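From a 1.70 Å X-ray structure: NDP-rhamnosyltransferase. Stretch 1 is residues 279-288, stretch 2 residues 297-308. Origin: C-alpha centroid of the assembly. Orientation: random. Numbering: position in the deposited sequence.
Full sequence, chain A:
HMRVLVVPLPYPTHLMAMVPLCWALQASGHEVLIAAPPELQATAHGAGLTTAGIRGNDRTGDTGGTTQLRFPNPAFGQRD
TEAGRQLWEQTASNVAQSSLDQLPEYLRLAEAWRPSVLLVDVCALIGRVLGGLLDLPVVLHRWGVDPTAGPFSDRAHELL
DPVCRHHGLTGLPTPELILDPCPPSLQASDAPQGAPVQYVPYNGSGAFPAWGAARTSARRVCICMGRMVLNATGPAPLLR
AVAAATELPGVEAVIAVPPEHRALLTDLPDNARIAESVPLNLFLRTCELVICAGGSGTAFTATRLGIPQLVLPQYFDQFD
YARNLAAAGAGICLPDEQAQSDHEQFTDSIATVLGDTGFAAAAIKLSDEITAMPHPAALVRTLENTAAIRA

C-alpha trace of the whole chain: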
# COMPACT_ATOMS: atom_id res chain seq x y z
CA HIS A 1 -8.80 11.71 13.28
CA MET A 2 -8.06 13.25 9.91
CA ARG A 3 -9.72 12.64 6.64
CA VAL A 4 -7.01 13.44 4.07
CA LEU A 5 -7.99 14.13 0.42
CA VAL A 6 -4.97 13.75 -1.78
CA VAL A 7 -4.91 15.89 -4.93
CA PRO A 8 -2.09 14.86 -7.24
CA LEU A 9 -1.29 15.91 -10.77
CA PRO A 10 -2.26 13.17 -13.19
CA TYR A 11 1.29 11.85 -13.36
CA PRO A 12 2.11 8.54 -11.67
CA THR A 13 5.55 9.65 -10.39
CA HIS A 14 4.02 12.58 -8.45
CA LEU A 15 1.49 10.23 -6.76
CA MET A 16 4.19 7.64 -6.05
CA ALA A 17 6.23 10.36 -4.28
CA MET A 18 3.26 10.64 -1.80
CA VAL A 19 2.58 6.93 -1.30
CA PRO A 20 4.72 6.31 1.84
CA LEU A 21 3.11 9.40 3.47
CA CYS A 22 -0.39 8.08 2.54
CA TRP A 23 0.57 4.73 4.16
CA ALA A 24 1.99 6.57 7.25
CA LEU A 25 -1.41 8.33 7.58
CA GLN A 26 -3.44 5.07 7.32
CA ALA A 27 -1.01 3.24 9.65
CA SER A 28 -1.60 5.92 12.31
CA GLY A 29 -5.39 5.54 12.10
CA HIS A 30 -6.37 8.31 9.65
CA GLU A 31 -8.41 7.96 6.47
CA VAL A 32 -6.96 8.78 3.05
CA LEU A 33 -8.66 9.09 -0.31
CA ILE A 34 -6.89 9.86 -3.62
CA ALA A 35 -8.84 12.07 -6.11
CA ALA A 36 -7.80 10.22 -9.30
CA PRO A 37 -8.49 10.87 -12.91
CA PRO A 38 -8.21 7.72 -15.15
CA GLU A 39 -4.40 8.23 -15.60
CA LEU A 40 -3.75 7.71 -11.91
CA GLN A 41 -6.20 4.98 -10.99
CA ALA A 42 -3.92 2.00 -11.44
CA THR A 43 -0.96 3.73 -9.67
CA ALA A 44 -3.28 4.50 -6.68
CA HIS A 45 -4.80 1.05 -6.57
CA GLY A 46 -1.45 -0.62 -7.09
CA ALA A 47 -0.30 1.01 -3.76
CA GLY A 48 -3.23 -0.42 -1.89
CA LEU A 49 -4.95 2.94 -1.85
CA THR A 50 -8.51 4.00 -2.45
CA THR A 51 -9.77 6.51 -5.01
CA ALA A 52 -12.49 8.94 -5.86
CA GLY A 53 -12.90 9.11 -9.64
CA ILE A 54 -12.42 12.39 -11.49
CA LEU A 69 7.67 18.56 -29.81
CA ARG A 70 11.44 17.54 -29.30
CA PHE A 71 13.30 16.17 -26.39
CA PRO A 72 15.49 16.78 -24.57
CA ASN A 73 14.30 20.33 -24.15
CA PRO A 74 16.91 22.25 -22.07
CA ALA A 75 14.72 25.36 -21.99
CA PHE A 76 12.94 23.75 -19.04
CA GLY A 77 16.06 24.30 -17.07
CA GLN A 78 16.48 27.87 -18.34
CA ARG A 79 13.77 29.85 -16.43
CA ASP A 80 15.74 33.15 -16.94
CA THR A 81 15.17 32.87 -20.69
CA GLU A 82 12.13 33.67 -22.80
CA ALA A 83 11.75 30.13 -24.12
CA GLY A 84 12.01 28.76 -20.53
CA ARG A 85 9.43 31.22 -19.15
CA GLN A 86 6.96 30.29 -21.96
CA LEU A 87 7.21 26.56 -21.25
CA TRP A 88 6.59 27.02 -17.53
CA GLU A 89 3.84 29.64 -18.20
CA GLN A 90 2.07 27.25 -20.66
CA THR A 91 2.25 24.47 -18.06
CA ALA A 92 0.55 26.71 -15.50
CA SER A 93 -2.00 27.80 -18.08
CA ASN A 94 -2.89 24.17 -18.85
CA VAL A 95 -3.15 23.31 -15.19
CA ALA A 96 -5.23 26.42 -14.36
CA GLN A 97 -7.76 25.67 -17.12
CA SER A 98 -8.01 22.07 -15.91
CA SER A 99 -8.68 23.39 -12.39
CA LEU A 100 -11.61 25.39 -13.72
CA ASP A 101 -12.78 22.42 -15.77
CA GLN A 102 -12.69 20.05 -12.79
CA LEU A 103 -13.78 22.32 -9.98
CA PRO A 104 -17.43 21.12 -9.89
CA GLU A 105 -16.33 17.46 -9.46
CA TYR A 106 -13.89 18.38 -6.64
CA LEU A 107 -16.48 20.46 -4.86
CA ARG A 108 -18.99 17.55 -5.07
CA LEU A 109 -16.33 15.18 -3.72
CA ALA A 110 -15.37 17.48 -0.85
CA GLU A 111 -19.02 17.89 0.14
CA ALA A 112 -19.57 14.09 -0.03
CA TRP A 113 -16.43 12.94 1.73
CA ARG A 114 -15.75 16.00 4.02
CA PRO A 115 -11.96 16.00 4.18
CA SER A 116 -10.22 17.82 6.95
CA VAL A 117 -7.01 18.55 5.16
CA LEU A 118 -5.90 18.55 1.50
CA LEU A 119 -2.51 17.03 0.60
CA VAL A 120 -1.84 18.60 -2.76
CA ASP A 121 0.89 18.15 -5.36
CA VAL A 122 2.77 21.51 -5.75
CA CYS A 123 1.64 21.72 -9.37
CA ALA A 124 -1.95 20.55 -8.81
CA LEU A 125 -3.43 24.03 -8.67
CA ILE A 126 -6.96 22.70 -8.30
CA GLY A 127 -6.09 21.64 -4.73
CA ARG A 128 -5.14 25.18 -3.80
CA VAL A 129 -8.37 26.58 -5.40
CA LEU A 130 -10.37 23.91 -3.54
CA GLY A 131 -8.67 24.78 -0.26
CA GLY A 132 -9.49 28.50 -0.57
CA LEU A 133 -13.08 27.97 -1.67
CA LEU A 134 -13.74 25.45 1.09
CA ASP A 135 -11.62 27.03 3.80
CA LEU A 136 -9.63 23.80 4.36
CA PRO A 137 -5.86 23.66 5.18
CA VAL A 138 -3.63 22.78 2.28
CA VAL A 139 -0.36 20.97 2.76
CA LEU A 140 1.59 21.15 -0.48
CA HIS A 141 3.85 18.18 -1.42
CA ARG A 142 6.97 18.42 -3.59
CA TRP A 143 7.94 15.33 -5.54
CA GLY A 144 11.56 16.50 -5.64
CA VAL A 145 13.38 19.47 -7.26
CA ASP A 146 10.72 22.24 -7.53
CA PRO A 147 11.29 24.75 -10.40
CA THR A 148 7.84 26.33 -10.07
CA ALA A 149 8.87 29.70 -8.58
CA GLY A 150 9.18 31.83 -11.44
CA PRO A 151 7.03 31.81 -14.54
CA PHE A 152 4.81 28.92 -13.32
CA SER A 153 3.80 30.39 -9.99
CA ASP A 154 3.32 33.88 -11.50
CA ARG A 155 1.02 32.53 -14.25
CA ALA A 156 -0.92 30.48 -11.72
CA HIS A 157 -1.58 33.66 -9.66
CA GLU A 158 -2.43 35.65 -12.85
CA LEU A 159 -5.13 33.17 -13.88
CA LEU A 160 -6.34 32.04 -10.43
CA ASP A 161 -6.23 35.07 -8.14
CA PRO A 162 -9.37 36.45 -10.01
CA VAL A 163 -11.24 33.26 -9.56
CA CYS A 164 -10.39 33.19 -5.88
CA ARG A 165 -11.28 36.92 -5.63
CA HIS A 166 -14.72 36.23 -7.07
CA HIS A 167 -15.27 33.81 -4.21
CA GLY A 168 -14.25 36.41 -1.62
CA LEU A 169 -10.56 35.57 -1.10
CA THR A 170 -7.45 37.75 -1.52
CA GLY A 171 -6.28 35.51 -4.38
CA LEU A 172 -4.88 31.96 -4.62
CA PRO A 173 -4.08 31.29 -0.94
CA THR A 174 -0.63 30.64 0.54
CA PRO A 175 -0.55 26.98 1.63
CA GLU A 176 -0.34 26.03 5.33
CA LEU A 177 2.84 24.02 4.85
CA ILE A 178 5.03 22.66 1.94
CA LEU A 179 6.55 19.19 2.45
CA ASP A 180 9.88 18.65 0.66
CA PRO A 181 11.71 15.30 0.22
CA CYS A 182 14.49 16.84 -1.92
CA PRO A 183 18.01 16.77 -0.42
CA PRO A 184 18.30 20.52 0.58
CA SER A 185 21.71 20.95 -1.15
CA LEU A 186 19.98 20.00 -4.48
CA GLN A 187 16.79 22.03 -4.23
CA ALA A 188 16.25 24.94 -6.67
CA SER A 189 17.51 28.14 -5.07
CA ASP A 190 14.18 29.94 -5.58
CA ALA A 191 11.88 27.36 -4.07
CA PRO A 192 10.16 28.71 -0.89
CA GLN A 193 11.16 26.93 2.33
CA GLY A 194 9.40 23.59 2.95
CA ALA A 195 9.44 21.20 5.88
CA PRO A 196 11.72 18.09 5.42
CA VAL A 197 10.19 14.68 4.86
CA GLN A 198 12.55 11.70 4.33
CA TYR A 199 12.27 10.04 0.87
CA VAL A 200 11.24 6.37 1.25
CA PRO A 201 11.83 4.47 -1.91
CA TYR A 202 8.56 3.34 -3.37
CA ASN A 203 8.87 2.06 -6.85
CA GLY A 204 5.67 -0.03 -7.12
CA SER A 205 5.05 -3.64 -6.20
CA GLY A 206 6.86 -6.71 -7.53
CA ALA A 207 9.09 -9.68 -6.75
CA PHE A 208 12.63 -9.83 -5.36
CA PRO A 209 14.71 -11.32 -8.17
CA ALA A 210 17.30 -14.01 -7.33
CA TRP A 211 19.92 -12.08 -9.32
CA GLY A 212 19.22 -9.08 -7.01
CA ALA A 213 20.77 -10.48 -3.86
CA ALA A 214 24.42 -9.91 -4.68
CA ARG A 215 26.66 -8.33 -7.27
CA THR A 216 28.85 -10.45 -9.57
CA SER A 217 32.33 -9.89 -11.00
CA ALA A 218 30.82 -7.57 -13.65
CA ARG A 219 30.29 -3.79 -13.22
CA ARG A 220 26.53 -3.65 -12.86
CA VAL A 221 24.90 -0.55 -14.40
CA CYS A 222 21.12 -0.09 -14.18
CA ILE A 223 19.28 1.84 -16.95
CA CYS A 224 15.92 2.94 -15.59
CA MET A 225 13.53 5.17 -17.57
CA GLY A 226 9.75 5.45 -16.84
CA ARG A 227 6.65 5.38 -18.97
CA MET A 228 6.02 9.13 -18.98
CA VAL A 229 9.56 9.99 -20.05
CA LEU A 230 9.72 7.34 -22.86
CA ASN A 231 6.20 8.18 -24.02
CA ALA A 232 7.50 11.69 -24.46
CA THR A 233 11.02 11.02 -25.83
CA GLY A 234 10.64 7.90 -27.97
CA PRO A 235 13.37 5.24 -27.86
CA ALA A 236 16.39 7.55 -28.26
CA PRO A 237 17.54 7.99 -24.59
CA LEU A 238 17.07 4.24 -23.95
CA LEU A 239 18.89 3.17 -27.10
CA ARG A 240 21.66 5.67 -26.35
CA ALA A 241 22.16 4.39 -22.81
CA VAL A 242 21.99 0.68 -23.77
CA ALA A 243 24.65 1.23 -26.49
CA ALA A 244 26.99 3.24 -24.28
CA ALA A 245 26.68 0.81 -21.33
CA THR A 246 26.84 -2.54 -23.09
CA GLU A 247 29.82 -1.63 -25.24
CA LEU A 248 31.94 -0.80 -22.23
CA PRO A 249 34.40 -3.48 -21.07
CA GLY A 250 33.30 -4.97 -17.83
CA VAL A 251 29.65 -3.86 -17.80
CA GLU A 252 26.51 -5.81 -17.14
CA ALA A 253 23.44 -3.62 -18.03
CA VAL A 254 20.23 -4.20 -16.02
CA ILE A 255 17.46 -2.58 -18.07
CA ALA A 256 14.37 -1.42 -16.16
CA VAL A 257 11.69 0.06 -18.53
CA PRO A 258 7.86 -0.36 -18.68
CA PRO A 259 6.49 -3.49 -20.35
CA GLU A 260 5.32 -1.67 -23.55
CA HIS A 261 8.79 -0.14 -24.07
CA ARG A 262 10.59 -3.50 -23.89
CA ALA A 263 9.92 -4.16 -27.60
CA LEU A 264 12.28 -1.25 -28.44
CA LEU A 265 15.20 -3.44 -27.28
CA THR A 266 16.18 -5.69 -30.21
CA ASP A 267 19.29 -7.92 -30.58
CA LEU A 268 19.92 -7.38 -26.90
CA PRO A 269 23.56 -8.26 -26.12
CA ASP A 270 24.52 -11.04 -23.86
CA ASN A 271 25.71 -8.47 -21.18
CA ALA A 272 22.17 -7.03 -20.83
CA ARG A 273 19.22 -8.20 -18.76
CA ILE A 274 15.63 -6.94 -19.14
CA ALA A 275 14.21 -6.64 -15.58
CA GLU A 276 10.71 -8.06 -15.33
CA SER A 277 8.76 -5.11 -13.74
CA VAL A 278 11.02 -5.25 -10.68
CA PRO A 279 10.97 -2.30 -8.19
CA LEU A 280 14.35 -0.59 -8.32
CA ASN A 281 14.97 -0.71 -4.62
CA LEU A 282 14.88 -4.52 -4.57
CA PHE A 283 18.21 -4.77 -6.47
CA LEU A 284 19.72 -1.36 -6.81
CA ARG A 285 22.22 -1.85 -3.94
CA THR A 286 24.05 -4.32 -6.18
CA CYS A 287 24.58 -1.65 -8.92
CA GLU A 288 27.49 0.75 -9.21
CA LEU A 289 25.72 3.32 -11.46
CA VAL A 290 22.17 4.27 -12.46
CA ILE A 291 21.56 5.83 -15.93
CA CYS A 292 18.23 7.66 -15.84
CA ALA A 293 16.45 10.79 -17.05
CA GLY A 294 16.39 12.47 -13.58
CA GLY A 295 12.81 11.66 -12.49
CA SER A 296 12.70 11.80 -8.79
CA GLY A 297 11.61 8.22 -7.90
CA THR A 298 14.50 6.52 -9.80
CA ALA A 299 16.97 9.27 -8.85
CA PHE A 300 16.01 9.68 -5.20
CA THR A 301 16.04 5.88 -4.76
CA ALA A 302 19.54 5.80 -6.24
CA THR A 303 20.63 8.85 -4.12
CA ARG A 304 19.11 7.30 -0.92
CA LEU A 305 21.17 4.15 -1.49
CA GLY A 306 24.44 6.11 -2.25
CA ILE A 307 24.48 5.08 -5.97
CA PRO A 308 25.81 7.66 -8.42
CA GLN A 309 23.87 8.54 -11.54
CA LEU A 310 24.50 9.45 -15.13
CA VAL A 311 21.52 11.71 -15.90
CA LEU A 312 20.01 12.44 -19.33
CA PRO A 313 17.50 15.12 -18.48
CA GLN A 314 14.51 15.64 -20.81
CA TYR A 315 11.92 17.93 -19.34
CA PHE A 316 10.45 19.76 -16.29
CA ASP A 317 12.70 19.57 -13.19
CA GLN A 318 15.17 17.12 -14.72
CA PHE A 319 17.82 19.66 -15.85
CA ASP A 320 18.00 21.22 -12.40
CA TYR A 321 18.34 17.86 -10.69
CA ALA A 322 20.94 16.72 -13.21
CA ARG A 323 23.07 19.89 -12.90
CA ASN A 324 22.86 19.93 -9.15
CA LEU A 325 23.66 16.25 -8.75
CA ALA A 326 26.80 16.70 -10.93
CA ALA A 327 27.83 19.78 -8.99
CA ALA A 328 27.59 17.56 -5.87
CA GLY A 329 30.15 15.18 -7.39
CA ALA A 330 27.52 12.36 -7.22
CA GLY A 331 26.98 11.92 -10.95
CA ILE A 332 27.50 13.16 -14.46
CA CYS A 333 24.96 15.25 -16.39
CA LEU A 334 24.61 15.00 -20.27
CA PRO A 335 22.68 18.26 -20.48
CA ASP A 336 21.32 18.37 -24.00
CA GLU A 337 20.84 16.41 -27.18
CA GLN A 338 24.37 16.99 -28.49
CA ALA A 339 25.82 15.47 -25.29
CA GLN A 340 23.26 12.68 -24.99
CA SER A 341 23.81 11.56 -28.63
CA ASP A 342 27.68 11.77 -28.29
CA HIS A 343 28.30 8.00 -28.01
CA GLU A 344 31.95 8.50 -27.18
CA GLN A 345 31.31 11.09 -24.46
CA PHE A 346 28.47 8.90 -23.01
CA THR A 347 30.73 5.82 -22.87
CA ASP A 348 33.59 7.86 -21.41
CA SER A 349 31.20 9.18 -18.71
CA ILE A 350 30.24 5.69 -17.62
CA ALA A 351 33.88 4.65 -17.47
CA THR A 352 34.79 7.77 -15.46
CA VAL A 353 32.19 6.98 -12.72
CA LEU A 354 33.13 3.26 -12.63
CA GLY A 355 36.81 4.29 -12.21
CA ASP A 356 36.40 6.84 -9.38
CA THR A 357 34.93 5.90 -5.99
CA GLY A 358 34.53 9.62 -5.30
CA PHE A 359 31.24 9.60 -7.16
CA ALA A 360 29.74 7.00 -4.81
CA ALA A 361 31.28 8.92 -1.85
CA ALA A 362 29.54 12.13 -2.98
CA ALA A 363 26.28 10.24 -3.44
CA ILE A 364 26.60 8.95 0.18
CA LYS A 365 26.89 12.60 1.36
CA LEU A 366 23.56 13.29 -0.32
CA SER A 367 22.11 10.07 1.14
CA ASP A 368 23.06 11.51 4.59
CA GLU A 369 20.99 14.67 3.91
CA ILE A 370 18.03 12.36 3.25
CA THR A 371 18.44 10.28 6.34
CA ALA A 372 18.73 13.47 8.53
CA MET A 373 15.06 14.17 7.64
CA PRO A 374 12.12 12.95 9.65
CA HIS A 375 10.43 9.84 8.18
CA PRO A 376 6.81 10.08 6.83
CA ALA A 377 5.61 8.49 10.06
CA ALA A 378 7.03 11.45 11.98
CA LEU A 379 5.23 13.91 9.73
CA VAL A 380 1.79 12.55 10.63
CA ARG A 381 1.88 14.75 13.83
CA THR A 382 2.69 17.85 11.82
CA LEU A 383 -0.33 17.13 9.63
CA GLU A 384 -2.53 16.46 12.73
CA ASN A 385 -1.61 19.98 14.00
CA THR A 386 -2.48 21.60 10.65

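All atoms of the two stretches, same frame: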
# COMPACT_ATOMS: atom_id res chain seq x y z
N PRO A 279 10.72 -3.55 -8.92
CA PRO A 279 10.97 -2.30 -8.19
C PRO A 279 12.47 -2.09 -7.97
O PRO A 279 13.16 -2.98 -7.43
CB PRO A 279 10.30 -2.59 -6.82
CG PRO A 279 9.06 -3.34 -7.24
CD PRO A 279 9.61 -4.32 -8.31
N LEU A 280 12.95 -0.91 -8.39
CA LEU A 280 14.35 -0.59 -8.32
C LEU A 280 15.01 -0.93 -6.99
O LEU A 280 16.11 -1.44 -6.92
CB LEU A 280 14.42 0.91 -8.56
CG LEU A 280 15.51 1.33 -9.45
CD1 LEU A 280 15.28 0.58 -10.75
CD2 LEU A 280 15.41 2.87 -9.54
N ASN A 281 14.35 -0.60 -5.90
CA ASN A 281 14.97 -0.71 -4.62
C ASN A 281 15.27 -2.15 -4.23
O ASN A 281 16.10 -2.40 -3.37
CB ASN A 281 14.05 0.00 -3.59
CG ASN A 281 12.85 -0.80 -3.24
OD1 ASN A 281 11.75 -0.59 -3.77
ND2 ASN A 281 13.04 -1.75 -2.34
N LEU A 282 14.62 -3.11 -4.88
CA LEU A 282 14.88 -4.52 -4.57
C LEU A 282 16.28 -4.98 -5.00
O LEU A 282 16.83 -5.92 -4.40
CB LEU A 282 13.79 -5.39 -5.22
CG LEU A 282 12.37 -5.12 -4.69
CD1 LEU A 282 11.31 -5.96 -5.40
CD2 LEU A 282 12.40 -5.40 -3.14
N PHE A 283 16.90 -4.31 -5.97
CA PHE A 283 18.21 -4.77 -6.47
C PHE A 283 19.23 -3.67 -6.65
O PHE A 283 20.41 -3.92 -6.96
CB PHE A 283 18.03 -5.49 -7.80
CG PHE A 283 17.55 -4.59 -8.92
CD1 PHE A 283 18.45 -3.85 -9.67
CD2 PHE A 283 16.21 -4.54 -9.24
CE1 PHE A 283 17.99 -3.05 -10.74
CE2 PHE A 283 15.75 -3.74 -10.26
CZ PHE A 283 16.65 -2.97 -11.01
N LEU A 284 18.81 -2.42 -6.50
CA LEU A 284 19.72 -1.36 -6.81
C LEU A 284 21.01 -1.33 -5.97
O LEU A 284 22.07 -0.87 -6.44
CB LEU A 284 18.97 -0.02 -6.81
CG LEU A 284 19.55 1.04 -7.72
CD1 LEU A 284 19.76 0.70 -9.25
CD2 LEU A 284 18.71 2.32 -7.58
N ARG A 285 20.98 -1.82 -4.73
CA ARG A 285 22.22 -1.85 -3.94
C ARG A 285 23.35 -2.67 -4.59
O ARG A 285 24.55 -2.50 -4.26
CB ARG A 285 21.89 -2.40 -2.56
CG ARG A 285 21.10 -1.43 -1.76
CD ARG A 285 20.67 -2.20 -0.45
NE ARG A 285 19.74 -1.43 0.42
CZ ARG A 285 18.42 -1.26 0.21
NH1 ARG A 285 17.81 -1.75 -0.86
NH2 ARG A 285 17.68 -0.52 1.08
N THR A 286 23.01 -3.56 -5.52
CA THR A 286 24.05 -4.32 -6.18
C THR A 286 24.55 -3.61 -7.45
O THR A 286 25.30 -4.23 -8.24
CB THR A 286 23.54 -5.68 -6.70
OG1 THR A 286 22.59 -5.47 -7.74
CG2 THR A 286 22.86 -6.46 -5.56
N CYS A 287 24.15 -2.37 -7.65
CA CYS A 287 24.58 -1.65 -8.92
C CYS A 287 25.57 -0.57 -8.61
O CYS A 287 25.49 0.06 -7.49
CB CYS A 287 23.38 -0.98 -9.55
SG CYS A 287 22.16 -2.18 -10.19
N GLU A 288 26.51 -0.29 -9.55
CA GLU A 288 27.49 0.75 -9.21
C GLU A 288 27.12 2.10 -9.87
O GLU A 288 27.77 3.09 -9.59
CB GLU A 288 28.88 0.34 -9.76
CG GLU A 288 29.50 -0.78 -8.90
CD GLU A 288 30.86 -1.13 -9.46
OE1 GLU A 288 31.75 -0.28 -9.36
OE2 GLU A 288 30.99 -2.17 -10.08
N GLY A 297 11.69 9.53 -8.61
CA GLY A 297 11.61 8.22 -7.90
C GLY A 297 12.87 7.35 -8.14
O GLY A 297 13.52 6.87 -7.19
N THR A 298 13.27 7.26 -9.42
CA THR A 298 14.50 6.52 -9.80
C THR A 298 15.69 7.21 -9.14
O THR A 298 16.53 6.55 -8.46
CB THR A 298 14.62 6.43 -11.28
OG1 THR A 298 13.55 5.56 -11.78
CG2 THR A 298 16.05 5.88 -11.67
N ALA A 299 15.75 8.53 -9.31
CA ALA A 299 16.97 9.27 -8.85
C ALA A 299 17.07 9.34 -7.33
O ALA A 299 18.17 9.19 -6.77
CB ALA A 299 16.99 10.68 -9.46
N PHE A 300 15.95 9.59 -6.64
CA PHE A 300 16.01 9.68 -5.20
C PHE A 300 16.25 8.28 -4.60
O PHE A 300 16.87 8.17 -3.54
CB PHE A 300 14.74 10.34 -4.63
CG PHE A 300 14.68 11.82 -4.79
CD1 PHE A 300 15.59 12.56 -5.59
CD2 PHE A 300 13.68 12.50 -4.16
CE1 PHE A 300 15.47 14.01 -5.70
CE2 PHE A 300 13.61 13.90 -4.21
CZ PHE A 300 14.48 14.64 -5.03
N THR A 301 15.78 7.22 -5.27
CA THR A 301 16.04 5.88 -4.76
C THR A 301 17.54 5.62 -4.88
O THR A 301 18.16 5.13 -3.93
CB THR A 301 15.25 4.81 -5.51
OG1 THR A 301 13.87 4.98 -5.23
CG2 THR A 301 15.67 3.41 -5.14
N ALA A 302 18.12 5.94 -6.07
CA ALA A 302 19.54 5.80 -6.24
C ALA A 302 20.29 6.64 -5.16
O ALA A 302 21.21 6.12 -4.50
CB ALA A 302 19.99 6.18 -7.67
N THR A 303 19.87 7.90 -4.98
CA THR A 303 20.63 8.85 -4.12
C THR A 303 20.53 8.33 -2.65
O THR A 303 21.57 8.21 -1.96
CB THR A 303 20.06 10.24 -4.27
OG1 THR A 303 20.39 10.63 -5.58
CG2 THR A 303 20.77 11.22 -3.32
N ARG A 304 19.34 7.90 -2.27
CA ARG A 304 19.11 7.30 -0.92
C ARG A 304 20.07 6.14 -0.61
O ARG A 304 20.58 5.99 0.53
CB ARG A 304 17.61 6.91 -0.74
CG ARG A 304 17.32 6.16 0.54
CD ARG A 304 17.66 6.93 1.84
NE ARG A 304 17.42 6.07 3.00
CZ ARG A 304 18.30 5.22 3.51
NH1 ARG A 304 19.53 5.10 2.99
NH2 ARG A 304 17.94 4.47 4.57
N LEU A 305 20.37 5.32 -1.63
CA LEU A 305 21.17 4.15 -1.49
C LEU A 305 22.68 4.41 -1.76
O LEU A 305 23.50 3.48 -1.81
CB LEU A 305 20.56 3.05 -2.41
CG LEU A 305 19.20 2.45 -2.08
CD1 LEU A 305 18.83 1.40 -3.16
CD2 LEU A 305 19.33 1.87 -0.67
N GLY A 306 23.04 5.65 -2.05
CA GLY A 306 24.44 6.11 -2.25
C GLY A 306 24.99 5.69 -3.63
O GLY A 306 26.19 5.54 -3.78
N ILE A 307 24.11 5.57 -4.63
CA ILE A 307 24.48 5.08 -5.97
C ILE A 307 24.56 6.30 -6.93
O ILE A 307 23.58 7.02 -7.11
CB ILE A 307 23.46 4.11 -6.49
CG1 ILE A 307 23.15 2.92 -5.54
CG2 ILE A 307 23.94 3.52 -7.87
CD1 ILE A 307 24.38 2.20 -5.10
N PRO A 308 25.74 6.51 -7.52
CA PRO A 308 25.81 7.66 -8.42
C PRO A 308 25.01 7.45 -9.70
O PRO A 308 24.66 6.34 -10.07
CB PRO A 308 27.29 7.81 -8.75
CG PRO A 308 27.90 6.52 -8.49
CD PRO A 308 27.02 5.80 -7.41

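Residues 297–304 form the last two turns of a helix that begins earlier in the chain, held by regular i to i+4 bonds such as Thr301 N to Gly297 O (3.0 Å) and Arg304 N to Phe300 O (2.8 Å). The helix closes with a Schellman motif: Gly306 turns to positive phi (76°), a conformation that favours glycine, while Gly306 N bonds to Thr303 O (3.0 Å) and Ile307 N reaches back to Ala302 O (3.0 Å). The chain then leaves in an extended conformation through Ile307 and Pro308. Stretch 1 is less regular. Two short turns follow one another, marked by Leu284 N to Leu280 O (2.9 Å) and Cys287 N to Leu284 O (2.8 Å), before the backbone extends at Cys287.

The two segments run in the same general direction, with CA atoms pairing in ascending order from Leu280 and Thr298 (7.3 Å) through Arg285 and Leu305 (6.6 Å) to Glu288 and Ile307 (6.2 Å). No hydrogen bond crosses between them. Each stretch makes backbone bonds within its own turns, and the contact, which buries 501 Å² in total, rests on van der Waals packing, mostly of aliphatic side chains.

At the start of the contact, Leu280 points toward the helix and places CD2 3.7 Å from Thr298 CG2. One turn further along, the methyl of Thr301 lies among three residues of stretch 1, with CG2 4.0 Å from Leu284 CD2, 4.1 Å from Asn281 CB and 4.4 Å from Leu280 CB. The Thr301 hydroxyl is turned to the helix, where OG1 donates to Gly297 O at 2.7 Å, and it is also hydrogen-bonded elsewhere in the structure; the methyl is left to face stretch 1.

Leu284 occupies the middle of the interface. Its CD2 comes within 3.8 Å of Ala302 CA and 4.1 Å of Ala302 CB; the small alanine side chain leaves the helix backbone accessible to the leucine methyl. The CB of Leu284 also meets Leu305 CD1 at 3.9 Å. Leu305, which points toward stretch 1, has the largest area covered in the contact and also packs against Arg285. The arginine CB points sideways, but the extended side chain brings its end nearer, and Leu305 CD2 lies over one face of the guanidinium, 3.4 Å from Arg285 CZ. The flat face of this group offers little hydrogen-bonding capacity and can accept a methyl, while its nitrogens bond best in the plane.

Beyond the glycine turn, Ile307 points back toward stretch 1 and packs largely against its backbone. Its CD1 approaches Cys287 O at 3.4 Å, CG1 lies 4.0 Å from Leu284 O, and CG2 lies 4.0 Å from Glu288 C. Glu288 likewise contributes main chain here: its CB points away, and its carboxylate is hydrogen-bonded elsewhere in the structure. Pro308 completes the contact, with CD 3.6 Å from Glu288 O.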